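Local structure of N-acetylgalactosaminyltransferase 7 (Homo sapiens, 6IWR) at residues A[474-479]-A[500-505]; A[494-499]-A[532-537]. The protein is a member of the polypeptide GalNAc transferase family that joins a GT-A glycosyltransferase domain to a ricin-type beta-trefoil lectin domain. All blocks are in the same frame, centred on the assembly; numbering follows the deposited sequence.

Contact 1 of 2, residues A[474-479]-A[500-505]; sequences WGEIRG and GPCHRM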
ATOM      1  N   TRP A 474       6.858 -27.234   0.960  1.00 28.97           N
ATOM      2  CA  TRP A 474       6.230 -25.943   1.198  1.00 30.04           C
ATOM      3  C   TRP A 474       6.119 -25.732   2.701  1.00 30.18           C
ATOM      4  O   TRP A 474       6.141 -26.684   3.484  1.00 29.76           O
ATOM      5  CB  TRP A 474       4.846 -25.845   0.531  1.00 31.52           C
ATOM      6  CG  TRP A 474       3.858 -26.834   1.078  1.00 27.07           C
ATOM      7  CD1 TRP A 474       3.692 -28.137   0.697  1.00 30.12           C
ATOM      8  CD2 TRP A 474       2.924 -26.606   2.127  1.00 28.79           C
ATOM      9  NE1 TRP A 474       2.704 -28.733   1.437  1.00 28.49           N
ATOM     10  CE2 TRP A 474       2.216 -27.815   2.329  1.00 29.39           C
ATOM     11  CE3 TRP A 474       2.611 -25.497   2.921  1.00 31.13           C
ATOM     12  CZ2 TRP A 474       1.210 -27.942   3.293  1.00 28.86           C
ATOM     13  CZ3 TRP A 474       1.604 -25.624   3.880  1.00 31.08           C
ATOM     14  CH2 TRP A 474       0.914 -26.837   4.051  1.00 33.60           C
ATOM     15  N   GLY A 475       5.996 -24.472   3.096  1.00 27.55           N
ATOM     16  CA  GLY A 475       5.753 -24.147   4.487  1.00 28.36           C
ATOM     17  C   GLY A 475       6.495 -22.903   4.942  1.00 31.61           C
ATOM     18  O   GLY A 475       6.929 -22.085   4.115  1.00 25.93           O
ATOM     19  N   GLU A 476       6.609 -22.738   6.261  1.00 28.58           N
ATOM     20  CA  GLU A 476       7.554 -21.784   6.820  1.00 28.25           C
ATOM     21  C   GLU A 476       8.982 -22.211   6.474  1.00 26.21           C
ATOM     22  O   GLU A 476       9.278 -23.402   6.302  1.00 27.01           O
ATOM     23  CB  GLU A 476       7.391 -21.705   8.338  1.00 25.89           C
ATOM     24  CG  GLU A 476       7.870 -22.961   9.070  1.00 25.09           C
ATOM     25  CD  GLU A 476       7.716 -22.897  10.578  1.00 33.38           C
ATOM     26  OE1 GLU A 476       8.219 -23.817  11.258  1.00 34.11           O
ATOM     27  OE2 GLU A 476       7.117 -21.936  11.099  1.00 36.66           O
ATOM     28  N   ILE A 477       9.866 -21.232   6.366  1.00 22.12           N
ATOM     29  CA  ILE A 477      11.294 -21.485   6.264  1.00 24.66           C
ATOM     30  C   ILE A 477      11.899 -21.012   7.577  1.00 26.15           C
ATOM     31  O   ILE A 477      12.170 -19.820   7.769  1.00 25.24           O
ATOM     32  CB  ILE A 477      11.926 -20.800   5.052  1.00 24.27           C
ATOM     33  CG1 ILE A 477      11.260 -21.313   3.772  1.00 28.08           C
ATOM     34  CG2 ILE A 477      13.419 -21.102   5.009  1.00 26.74           C
ATOM     35  CD1 ILE A 477      11.758 -20.646   2.480  1.00 28.30           C
ATOM     36  N   ARG A 478      12.083 -21.947   8.497  1.00 24.66           N
ATOM     37  CA  ARG A 478      12.442 -21.648   9.870  1.00 23.69           C
ATOM     38  C   ARG A 478      13.916 -21.935  10.092  1.00 28.00           C
ATOM     39  O   ARG A 478      14.469 -22.881   9.534  1.00 32.26           O
ATOM     40  CB  ARG A 478      11.586 -22.476  10.831  1.00 27.67           C
ATOM     41  CG  ARG A 478      11.968 -22.349  12.289  1.00 28.95           C
ATOM     42  CD  ARG A 478      11.241 -23.397  13.092  1.00 25.38           C
ATOM     43  NE  ARG A 478       9.831 -23.053  13.205  1.00 30.86           N
ATOM     44  CZ  ARG A 478       9.270 -22.456  14.256  1.00 30.65           C
ATOM     45  NH1 ARG A 478       7.967 -22.178  14.245  1.00 29.22           N
ATOM     46  NH2 ARG A 478      10.006 -22.122  15.304  1.00 23.92           N
ATOM     47  N   GLY A 479      14.557 -21.106  10.912  1.00 29.99           N
ATOM     48  CA  GLY A 479      15.951 -21.353  11.262  1.00 27.96           C
ATOM     49  C   GLY A 479      16.069 -22.560  12.178  1.00 32.52           C
ATOM     50  O   GLY A 479      15.405 -22.634  13.223  1.00 31.74           O
ATOM     51  N   GLY A 500      12.119 -12.771  10.639  1.00 31.66           N
ATOM     52  CA  GLY A 500      11.282 -12.345  11.736  1.00 31.70           C
ATOM     53  C   GLY A 500      10.921 -13.501  12.638  1.00 33.30           C
ATOM     54  O   GLY A 500      11.159 -14.666  12.312  1.00 36.72           O
ATOM     55  N   PRO A 501      10.342 -13.203  13.796  1.00 30.32           N
ATOM     56  CA  PRO A 501       9.916 -14.279  14.695  1.00 30.35           C
ATOM     57  C   PRO A 501       8.812 -15.106  14.053  1.00 27.18           C
ATOM     58  O   PRO A 501       7.877 -14.566  13.458  1.00 29.69           O
ATOM     59  CB  PRO A 501       9.431 -13.538  15.949  1.00 27.40           C
ATOM     60  CG  PRO A 501       9.446 -12.105  15.624  1.00 29.02           C
ATOM     61  CD  PRO A 501      10.264 -11.874  14.416  1.00 28.89           C
ATOM     62  N   CYS A 502       8.954 -16.426  14.146  1.00 29.04           N
ATOM     63  CA  CYS A 502       7.966 -17.345  13.594  1.00 29.54           C
ATOM     64  C   CYS A 502       6.649 -17.201  14.334  1.00 30.63           C
ATOM     65  O   CYS A 502       6.616 -17.051  15.561  1.00 31.65           O
ATOM     66  CB  CYS A 502       8.448 -18.790  13.702  1.00 22.91           C
ATOM     67  SG  CYS A 502       9.944 -19.191  12.747  1.00 40.13           S
ATOM     68  N   HIS A 503       5.558 -17.254  13.581  1.00 29.88           N
ATOM     69  CA  HIS A 503       4.229 -17.276  14.168  1.00 33.41           C
ATOM     70  C   HIS A 503       3.359 -18.408  13.624  1.00 32.53           C
ATOM     71  O   HIS A 503       2.218 -18.565  14.079  1.00 31.94           O
ATOM     72  CB  HIS A 503       3.529 -15.929  13.940  1.00 28.89           C
ATOM     73  CG  HIS A 503       3.491 -15.519  12.504  1.00 30.08           C
ATOM     74  ND1 HIS A 503       3.077 -16.370  11.497  1.00 35.52           N
ATOM     75  CD2 HIS A 503       3.837 -14.361  11.898  1.00 29.01           C
ATOM     76  CE1 HIS A 503       3.161 -15.749  10.334  1.00 30.02           C
ATOM     77  NE2 HIS A 503       3.609 -14.526  10.551  1.00 31.34           N
ATOM     78  N   ARG A 504       3.847 -19.191  12.661  1.00 29.51           N
ATOM     79  CA  ARG A 504       3.130 -20.374  12.188  1.00 34.09           C
ATOM     80  C   ARG A 504       1.751 -20.031  11.670  1.00 34.11           C
ATOM     81  O   ARG A 504       0.849 -20.858  11.733  1.00 37.81           O
ATOM     82  CB  ARG A 504       2.993 -21.446  13.278  1.00 29.29           C
ATOM     83  CG  ARG A 504       4.267 -22.219  13.565  1.00 36.16           C
ATOM     84  CD  ARG A 504       4.041 -23.381  14.496  1.00 32.28           C
ATOM     85  NE  ARG A 504       5.329 -23.882  14.931  1.00 52.59           N
ATOM     86  CZ  ARG A 504       5.571 -24.487  16.097  1.00 73.39           C
ATOM     87  NH1 ARG A 504       4.579 -24.676  16.962  1.00 81.46           N
ATOM     88  NH2 ARG A 504       6.807 -24.910  16.403  1.00 59.37           N
ATOM     89  N   MET A 505       1.546 -18.809  11.191  1.00 36.85           N
ATOM     90  CA  MET A 505       0.253 -18.422  10.652  1.00 34.56           C
ATOM     91  C   MET A 505       0.255 -18.355   9.135  1.00 34.79           C
ATOM     92  O   MET A 505      -0.729 -17.910   8.545  1.00 32.00           O
ATOM     93  CB  MET A 505      -0.179 -17.094  11.253  1.00 35.99           C
ATOM     94  CG  MET A 505      -0.482 -17.211  12.745  1.00 38.35           C
ATOM     95  SD  MET A 505      -1.768 -18.433  13.081  1.00 42.85           S
ATOM     96  CE  MET A 505      -3.081 -17.759  12.077  1.00 49.45           C
TER
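Glu476, on the strand that follows the corner at Gly475, points its CB toward 500-505, and its chain, extended beyond CG, brings OE2 within 3.8 Å of Arg504 CG. Two residues further on, Arg478 grips this carboxylate side-on: NE gives a nearly straight bond of 2.6 Å to Glu476 OE1, and NH1 reaches Glu476 OE2 at 3.3 Å. OE1 is approached from above the carboxylate plane, whereas OE2 uses its syn lone pair. The Arg478 chain, with CG anti to the backbone N (chi1 174°), bends at chi3, and its guanidinium lies over Cys502, whose SG is 3.7 Å above the plane near its centre. The opposite face meets Arg504 NH2. Arg478 NH1 and Arg504 NE approach to 3.2 Å, but both are donors and do not bond; Glu476 probably offsets part of the repulsion. Asn592 also binds Glu476 OE1, and the carbonyl of Thr482 takes Arg478 NH2, which further fixes the pair. Cys502 is disulfide-bonded to Cys485, and strand 476-479 pairs with strand 589-592, so the salt bridge and disulfide meet where early and late strands come together in the ricin-type beta-trefoil.

Contact 2 of 2, residues A[494-499]-A[532-537]; sequences GGFVEL and GSKVMI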
ATOM      1  N   GLY A 494      10.747  -6.641  -6.159  1.00 54.38           N
ATOM      2  CA  GLY A 494      12.011  -5.990  -5.904  1.00 48.72           C
ATOM      3  C   GLY A 494      12.393  -5.872  -4.447  1.00 50.82           C
ATOM      4  O   GLY A 494      13.586  -5.703  -4.155  1.00 53.97           O
ATOM      5  N   GLY A 495      11.440  -5.947  -3.515  1.00 51.65           N
ATOM      6  CA  GLY A 495      11.740  -5.808  -2.101  1.00 44.60           C
ATOM      7  C   GLY A 495      12.637  -6.920  -1.601  1.00 48.42           C
ATOM      8  O   GLY A 495      12.803  -7.965  -2.231  1.00 48.63           O
ATOM      9  N   PHE A 496      13.236  -6.688  -0.437  1.00 48.96           N
ATOM     10  CA  PHE A 496      14.159  -7.645   0.161  1.00 43.88           C
ATOM     11  C   PHE A 496      13.510  -8.375   1.328  1.00 42.25           C
ATOM     12  O   PHE A 496      12.945  -7.753   2.232  1.00 41.54           O
ATOM     13  CB  PHE A 496      15.439  -6.968   0.624  1.00 44.66           C
ATOM     14  CG  PHE A 496      16.241  -6.422  -0.488  1.00 50.07           C
ATOM     15  CD1 PHE A 496      16.714  -7.266  -1.478  1.00 49.15           C
ATOM     16  CD2 PHE A 496      16.526  -5.067  -0.554  1.00 49.26           C
ATOM     17  CE1 PHE A 496      17.464  -6.769  -2.527  1.00 53.86           C
ATOM     18  CE2 PHE A 496      17.278  -4.554  -1.602  1.00 45.22           C
ATOM     19  CZ  PHE A 496      17.746  -5.405  -2.592  1.00 51.40           C
ATOM     20  N   VAL A 497      13.608  -9.687   1.293  1.00 38.52           N
ATOM     21  CA  VAL A 497      13.031 -10.561   2.298  1.00 34.96           C
ATOM     22  C   VAL A 497      13.866 -10.454   3.562  1.00 34.26           C
ATOM     23  O   VAL A 497      15.077 -10.240   3.495  1.00 34.85           O
ATOM     24  CB  VAL A 497      12.976 -11.995   1.731  1.00 34.73           C
ATOM     25  CG1 VAL A 497      13.915 -12.944   2.449  1.00 33.57           C
ATOM     26  CG2 VAL A 497      11.559 -12.505   1.666  1.00 35.33           C
ATOM     27  N   GLU A 498      13.221 -10.563   4.722  1.00 42.64           N
ATOM     28  CA  GLU A 498      13.895 -10.407   6.008  1.00 36.52           C
ATOM     29  C   GLU A 498      13.643 -11.615   6.900  1.00 32.80           C
ATOM     30  O   GLU A 498      12.945 -12.573   6.534  1.00 32.37           O
ATOM     31  CB  GLU A 498      13.432  -9.133   6.713  1.00 39.83           C
ATOM     32  CG  GLU A 498      13.185  -7.989   5.758  1.00 46.48           C
ATOM     33  CD  GLU A 498      12.689  -6.738   6.458  1.00 55.11           C
ATOM     34  OE1 GLU A 498      12.724  -6.711   7.706  1.00 58.64           O
ATOM     35  OE2 GLU A 498      12.264  -5.786   5.759  1.00 59.03           O
ATOM     36  N   LEU A 499      14.225 -11.554   8.092  1.00 31.05           N
ATOM     37  CA  LEU A 499      14.007 -12.550   9.131  1.00 30.38           C
ATOM     38  C   LEU A 499      13.069 -11.970  10.180  1.00 32.33           C
ATOM     39  O   LEU A 499      13.194 -10.805  10.560  1.00 37.19           O
ATOM     40  CB  LEU A 499      15.331 -12.965   9.778  1.00 27.21           C
ATOM     41  CG  LEU A 499      15.368 -14.274  10.573  1.00 27.57           C
ATOM     42  CD1 LEU A 499      15.418 -15.429   9.607  1.00 26.82           C
ATOM     43  CD2 LEU A 499      16.543 -14.325  11.565  1.00 32.37           C
ATOM     44  N   GLY A 532      24.052  -6.892  -4.121  1.00 71.48           N
ATOM     45  CA  GLY A 532      24.010  -7.460  -2.795  1.00 72.87           C
ATOM     46  C   GLY A 532      24.230  -8.972  -2.775  1.00 78.28           C
ATOM     47  O   GLY A 532      24.404  -9.662  -3.791  1.00 69.89           O
ATOM     48  N   SER A 533      24.283  -9.474  -1.547  1.00 74.72           N
ATOM     49  CA  SER A 533      24.034 -10.866  -1.218  1.00 53.07           C
ATOM     50  C   SER A 533      22.657 -11.037  -0.615  1.00 49.70           C
ATOM     51  O   SER A 533      22.379 -12.071   0.007  1.00 46.21           O
ATOM     52  CB  SER A 533      25.097 -11.368  -0.243  1.00 59.25           C
ATOM     53  OG  SER A 533      26.273 -11.764  -0.938  1.00 74.10           O
ATOM     54  N   LYS A 534      21.818 -10.006  -0.729  1.00 50.00           N
ATOM     55  CA  LYS A 534      20.457 -10.041  -0.233  1.00 39.50           C
ATOM     56  C   LYS A 534      19.584 -10.876  -1.154  1.00 44.41           C
ATOM     57  O   LYS A 534      19.849 -11.025  -2.353  1.00 47.14           O
ATOM     58  CB  LYS A 534      19.864  -8.644  -0.128  1.00 38.42           C
ATOM     59  CG  LYS A 534      20.512  -7.746   0.868  1.00 40.91           C
ATOM     60  CD  LYS A 534      20.464  -6.313   0.350  1.00 43.44           C
ATOM     61  CE  LYS A 534      19.798  -5.353   1.315  1.00 44.22           C
ATOM     62  NZ  LYS A 534      20.641  -4.134   1.500  1.00 49.45           N
ATOM     63  N   VAL A 535      18.529 -11.421  -0.560  1.00 41.21           N
ATOM     64  CA  VAL A 535      17.516 -12.184  -1.263  1.00 38.17           C
ATOM     65  C   VAL A 535      16.328 -11.276  -1.497  1.00 40.29           C
ATOM     66  O   VAL A 535      15.768 -10.701  -0.555  1.00 42.77           O
ATOM     67  CB  VAL A 535      17.116 -13.424  -0.460  1.00 33.57           C
ATOM     68  CG1 VAL A 535      16.041 -14.203  -1.181  1.00 32.09           C
ATOM     69  CG2 VAL A 535      18.339 -14.249  -0.225  1.00 34.65           C
ATOM     70  N   MET A 536      15.942 -11.163  -2.748  1.00 42.20           N
ATOM     71  CA  MET A 536      14.916 -10.258  -3.208  1.00 42.40           C
ATOM     72  C   MET A 536      13.698 -11.072  -3.629  1.00 44.17           C
ATOM     73  O   MET A 536      13.802 -12.267  -3.910  1.00 42.75           O
ATOM     74  CB  MET A 536      15.493  -9.439  -4.363  1.00 54.43           C
ATOM     75  CG  MET A 536      14.643  -8.336  -4.954  1.00 63.66           C
ATOM     76  SD  MET A 536      15.483  -7.739  -6.438  1.00 60.18           S
ATOM     77  CE  MET A 536      15.991  -9.303  -7.153  1.00 51.60           C
ATOM     78  N   ILE A 537      12.537 -10.419  -3.640  1.00 49.00           N
ATOM     79  CA  ILE A 537      11.266 -10.994  -4.076  1.00 42.90           C
ATOM     80  C   ILE A 537      10.816 -10.238  -5.322  1.00 53.04           C
ATOM     81  O   ILE A 537      10.733  -9.004  -5.293  1.00 53.95           O
ATOM     82  CB  ILE A 537      10.199 -10.870  -2.978  1.00 41.25           C
ATOM     83  CG1 ILE A 537      10.034 -12.141  -2.202  1.00 46.71           C
ATOM     84  CG2 ILE A 537       8.835 -10.661  -3.584  1.00 55.20           C
ATOM     85  CD1 ILE A 537       8.573 -12.358  -1.862  1.00 40.10           C
TER
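Within the ricin-type beta-trefoil, a single beta bridge between Phe496 and Met536 ties the chain leading into strand 498-501 to strand 534-539, which pairs with strand 524-529. The bridge has the form of a non-hydrogen-bonded antiparallel pair, with CA atoms 4.3 Å apart. On one side Ile537 N donates to Gly495 O at 2.8 Å; on the other Val497 N donates to Val535 O at 3.0 Å. Gly494 N adds a bond to Ile537 O. Between them Phe496 CA and Met536 CA make CA-H...O contacts to Val535 O and Gly495 O.

The Phe496 ring meets Lys534, Val535 and Met536. Its CG, anti to the carbonyl carbon (chi1 -66°), comes 4.1 Å from Lys534 CE. The Lys534 and Phe496 side chains cross at about a right angle, and CD of Lys534 lies 4.0 Å from the ring centroid, 5° off the normal, a CH-pi contact over the face, while the carbonyl of Gly494 lies over the opposite face. Val535 O sits at the ring edge, in plane. Met536 CB touches Phe496 CE1 at 3.8 Å, and its SD makes an oblique Met-aromatic contact. Away from the ring, Val497 CG2 meets Ile537 CG1 at 4.2 Å, and both Val497 and Val535 pack on Val575. Backbone bonding thus sets the register, while the lysine contributes its aliphatic chain to the aromatic face.

Strand 498-501 links the contacts: its approach, 494-497, serves contact 2, and the chain beyond it, from Cys502, contact 1. They adjoin in the sequence at Leu499-Gly500, touch nowhere else and have centres about 16 Å apart. Contact 1 rests on charged side chains around a disulfide, contact 2 on backbone bonds and an aromatic ring. Strand 484-487 supplies Cys485 to the first and Ile486 to the packing of Val497 in the second. Both lie in the lectin domain, the centres of contacts 1 and 2 about 30 and 31 Å from that of the chain, and neither includes the manganese ion. The second subunit packs on Pro501, His503 and Met505 near contact 1; no other chain touches contact 2.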